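Local coordinates for 3-oxoacyl-(acyl-carrier protein) synthase II (Thermus thermophilus, PDB 1J3N), which probably catalyses the condensation step of fatty acid elongation, joining an acyl chain to malonyl-acyl-carrier protein with loss of carbon dioxide, at residues A[172-177]-A[181-186]; A[155-160]-A[165-170]. All coordinates share one frame; numbering follows the deposited sequence.

Contact 1 (A[172-177]-A[181-186])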
# COMPACT_ATOMS: atom_id res chain seq x y z
N LEU A 172 0.06 -13.75 -3.41
CA LEU A 172 -0.21 -14.86 -4.32
C LEU A 172 0.63 -14.65 -5.57
O LEU A 172 1.32 -15.56 -6.03
CB LEU A 172 -1.69 -14.89 -4.71
CG LEU A 172 -2.08 -15.80 -5.89
CD1 LEU A 172 -1.92 -17.27 -5.51
CD2 LEU A 172 -3.52 -15.52 -6.28
N ARG A 173 0.56 -13.44 -6.12
CA ARG A 173 1.30 -13.10 -7.34
C ARG A 173 2.80 -13.22 -7.15
O ARG A 173 3.50 -13.73 -8.01
CB ARG A 173 0.96 -11.67 -7.78
CG ARG A 173 -0.49 -11.48 -8.16
CD ARG A 173 -0.96 -12.51 -9.19
NE ARG A 173 -2.29 -12.18 -9.69
CZ ARG A 173 -3.20 -13.08 -10.06
NH1 ARG A 173 -2.94 -14.38 -9.99
NH2 ARG A 173 -4.39 -12.67 -10.50
N MET A 174 3.28 -12.72 -6.02
CA MET A 174 4.68 -12.75 -5.65
C MET A 174 5.23 -14.18 -5.71
O MET A 174 6.34 -14.41 -6.19
CB MET A 174 4.80 -12.19 -4.24
CG MET A 174 6.15 -11.65 -3.83
SD MET A 174 5.98 -11.00 -2.13
CE MET A 174 5.36 -9.37 -2.45
N ILE A 175 4.46 -15.15 -5.21
CA ILE A 175 4.92 -16.53 -5.25
C ILE A 175 4.75 -17.13 -6.65
O ILE A 175 5.64 -17.81 -7.15
CB ILE A 175 4.16 -17.41 -4.20
CG1 ILE A 175 4.40 -16.86 -2.78
CG2 ILE A 175 4.67 -18.85 -4.27
CD1 ILE A 175 3.64 -17.59 -1.69
N GLN A 176 3.62 -16.86 -7.30
CA GLN A 176 3.39 -17.38 -8.66
C GLN A 176 4.46 -16.89 -9.63
O GLN A 176 4.87 -17.61 -10.54
CB GLN A 176 2.02 -16.93 -9.19
CG GLN A 176 0.81 -17.43 -8.43
CD GLN A 176 -0.49 -16.95 -9.06
OE1 GLN A 176 -0.65 -15.76 -9.32
NE2 GLN A 176 -1.42 -17.88 -9.29
N LEU A 177 4.91 -15.65 -9.43
CA LEU A 177 5.92 -15.02 -10.27
C LEU A 177 7.35 -15.46 -9.93
O LEU A 177 8.30 -15.11 -10.63
CB LEU A 177 5.81 -13.49 -10.16
CG LEU A 177 4.55 -12.80 -10.69
CD1 LEU A 177 4.37 -11.45 -10.00
CD2 LEU A 177 4.66 -12.62 -12.20
N ASP A 181 9.09 -17.90 -2.18
CA ASP A 181 8.53 -19.24 -2.07
C ASP A 181 7.53 -19.32 -0.93
O ASP A 181 6.64 -20.16 -0.93
CB ASP A 181 9.65 -20.26 -1.87
CG ASP A 181 10.64 -20.22 -2.99
OD1 ASP A 181 10.18 -20.14 -4.15
OD2 ASP A 181 11.87 -20.25 -2.73
N LEU A 182 7.69 -18.43 0.04
CA LEU A 182 6.80 -18.38 1.18
C LEU A 182 6.60 -16.91 1.55
O LEU A 182 7.54 -16.13 1.48
CB LEU A 182 7.41 -19.16 2.35
CG LEU A 182 6.51 -19.57 3.51
CD1 LEU A 182 7.17 -20.66 4.34
CD2 LEU A 182 6.18 -18.35 4.36
N VAL A 183 5.38 -16.54 1.92
CA VAL A 183 5.10 -15.16 2.29
C VAL A 183 4.12 -15.04 3.45
O VAL A 183 3.11 -15.74 3.50
CB VAL A 183 4.52 -14.35 1.08
CG1 VAL A 183 4.13 -12.94 1.54
CG2 VAL A 183 5.55 -14.27 -0.05
N LEU A 184 4.43 -14.17 4.41
CA LEU A 184 3.52 -13.94 5.52
C LEU A 184 2.72 -12.73 5.04
O LEU A 184 3.27 -11.65 4.88
CB LEU A 184 4.27 -13.62 6.82
CG LEU A 184 5.20 -14.66 7.46
CD1 LEU A 184 5.73 -14.10 8.77
CD2 LEU A 184 4.46 -15.96 7.72
N ALA A 185 1.43 -12.92 4.79
CA ALA A 185 0.59 -11.85 4.28
C ALA A 185 -0.73 -11.71 5.02
O ALA A 185 -1.25 -12.68 5.58
CB ALA A 185 0.30 -12.09 2.79
N GLY A 186 -1.28 -10.50 5.01
CA GLY A 186 -2.54 -10.28 5.68
C GLY A 186 -2.78 -8.82 5.96
O GLY A 186 -2.36 -7.96 5.20

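Contact 2 (A[155-160]-A[165-170])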
# COMPACT_ATOMS: atom_id res chain seq x y z
N SER A 155 6.58 -5.63 1.09
CA SER A 155 5.71 -4.56 0.64
C SER A 155 4.48 -4.34 1.52
O SER A 155 4.19 -5.13 2.43
CB SER A 155 5.27 -4.80 -0.81
OG SER A 155 4.79 -3.60 -1.39
N THR A 156 3.76 -3.26 1.22
CA THR A 156 2.58 -2.89 1.98
C THR A 156 1.51 -2.24 1.11
O THR A 156 1.80 -1.30 0.37
CB THR A 156 2.95 -1.87 3.09
OG1 THR A 156 3.89 -2.46 4.00
CG2 THR A 156 1.70 -1.42 3.84
N VAL A 157 0.29 -2.74 1.20
CA VAL A 157 -0.83 -2.17 0.44
C VAL A 157 -1.80 -1.55 1.44
O VAL A 157 -1.99 -2.06 2.56
CB VAL A 157 -1.57 -3.24 -0.39
CG1 VAL A 157 -0.65 -3.82 -1.46
CG2 VAL A 157 -2.09 -4.35 0.52
N VAL A 158 -2.39 -0.42 1.05
CA VAL A 158 -3.34 0.30 1.86
C VAL A 158 -4.53 0.62 0.96
O VAL A 158 -4.47 1.55 0.16
CB VAL A 158 -2.74 1.63 2.40
CG1 VAL A 158 -3.79 2.41 3.20
CG2 VAL A 158 -1.52 1.32 3.28
N THR A 159 -5.58 -0.19 1.07
CA THR A 159 -6.78 0.01 0.28
C THR A 159 -8.03 -0.13 1.15
O THR A 159 -9.00 -0.81 0.80
CB THR A 159 -6.83 -0.99 -0.91
OG1 THR A 159 -6.55 -2.31 -0.45
CG2 THR A 159 -5.80 -0.59 -1.97
N ALA A 160 -7.98 0.52 2.31
CA ALA A 160 -9.09 0.49 3.24
C ALA A 160 -9.61 -0.93 3.48
O ALA A 160 -8.85 -1.83 3.85
CB ALA A 160 -10.21 1.40 2.73
N ALA A 165 -7.39 -8.52 1.56
CA ALA A 165 -7.50 -9.39 0.39
C ALA A 165 -6.50 -8.98 -0.70
O ALA A 165 -5.93 -9.83 -1.38
CB ALA A 165 -8.92 -9.35 -0.14
N ASP A 166 -6.32 -7.68 -0.86
CA ASP A 166 -5.40 -7.11 -1.84
C ASP A 166 -3.98 -7.60 -1.47
O ASP A 166 -3.20 -8.01 -2.33
CB ASP A 166 -5.48 -5.58 -1.75
CG ASP A 166 -5.08 -4.87 -3.04
OD1 ASP A 166 -4.40 -5.48 -3.90
OD2 ASP A 166 -5.43 -3.68 -3.18
N ALA A 167 -3.66 -7.55 -0.18
CA ALA A 167 -2.35 -7.98 0.30
C ALA A 167 -2.12 -9.47 0.05
O ALA A 167 -1.06 -9.88 -0.39
CB ALA A 167 -2.20 -7.66 1.79
N LEU A 168 -3.14 -10.28 0.34
CA LEU A 168 -3.05 -11.73 0.14
C LEU A 168 -2.93 -12.07 -1.34
O LEU A 168 -2.11 -12.89 -1.73
CB LEU A 168 -4.27 -12.43 0.76
CG LEU A 168 -4.19 -12.59 2.28
CD1 LEU A 168 -5.50 -13.13 2.86
CD2 LEU A 168 -3.03 -13.55 2.59
N GLY A 169 -3.75 -11.42 -2.16
CA GLY A 169 -3.70 -11.67 -3.59
C GLY A 169 -2.38 -11.20 -4.17
O GLY A 169 -1.86 -11.80 -5.11
N SER A 170 -1.82 -10.14 -3.62
CA SER A 170 -0.54 -9.62 -4.10
C SER A 170 0.60 -10.57 -3.71
O SER A 170 1.62 -10.63 -4.41
CB SER A 170 -0.29 -8.22 -3.54
OG SER A 170 -1.25 -7.29 -4.03

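Contact 1 (A[172-177]-A[181-186])
Ile175 on helix 172-176 faces strand 182-186, which runs back almost exactly antiparallel (173°) at an axis separation of 8.6 Å; the closest CA pair of the two segments, Ile175 and Asp181 just ahead of the strand, is 5.5 Å apart. No hydrogen bond crosses the interface, so side-chain packing carries it. Val183 presents one methyl, CG2, to two helix residues at once. The SD of Met174 meets that methyl at 3.9 Å, and the two side chains cross at about a right angle. The CG of Met174 stands anti to its backbone nitrogen (chi1 -158°), which carries the thioether out to the strand, while a bend about the third torsion turns CE aside. Ile175 makes the second contact, its CG1 lying 3.9 Å from the same Val183 CG2 as the two branched chains slide past one another in opposite directions. Farther out along Ile175, CD1 rests 4.0 Å from the carbonyl O of Asp181, just before the strand. Leu238 on the adjoining strand 232-240 and Val4 on the next strand, 4-13, also pack on Ile175.

The carboxylate of Asp181 forms salt bridges with Arg2 and Arg97, and Arg2 also donates to Ile175 O, so one arginine links the helix to the residue leading into the strand. On another side of the helix, Arg173 NH1 bonds Gln176 OE1 at 2.8 Å, while NH2 pairs with Glu179 of the second subunit. The chemistry therefore implies a buried helix-on-sheet packing held by apolar contacts round one valine methyl, with the ion pairs made to residues outside the two segments.

Contact 2 (A[155-160]-A[165-170])
Thr159 and Asp166 supply the polar part of this contact, crossing at about a right angle. The hydroxyl OG1 donates to the anti lone pair of Asp166 OD2 over a long 3.3 Å, and CG2 of the threonine lies equally near that oxygen. With chi1 at 48°, OG1 sits between the backbone nitrogen and carbonyl carbon and faces the helix. The strongest partner of the carboxylate is Arg260, in a salt bridge with OD1; OD2 also accepts from Ser155 OG of the second subunit. A valine at Thr159 would keep the branched shape, but is likely to cost OD2 this hydroxyl, leaving it to lean on its remaining partners.

The apolar part rests on Val157, whose CG2 lies 3.5 Å from Ala167 CB and also packs over the adjoining backbone. Within the helix, Asp166 O accepts Ser170 N at 2.8 Å and Ser170 OG at 2.7 Å, from opposite faces of the carbonyl plane.

An extended chain turning sharply into a buried helix, with Ala160 at phi 48° and psi -124° just before it, is consistent with the nucleophile elbow of thiolase-fold condensing enzymes, in which the reactive cysteine sits at the helix start.

Contacts 1 and 2 are successive uses of helix 163-176, their centres 11 Å apart: its early turns meet the extended chain 155-160, its last turns strand 182-186. They also touch directly, for Gly186 O lies 3.4 Å from Ala167 CB and Ala185 O 3.6 Å from Leu168 CD2. Strand 399-406 packs on this helix through Leu403, in keeping with the central helical layer of the thiolase fold. Arg260 serves both contacts, pairing with Asp166 in its own chain and packing on Met174 of the other subunit. Contact 2 brackets the probable catalytic turn; contact 1 lies at the far end of the helix.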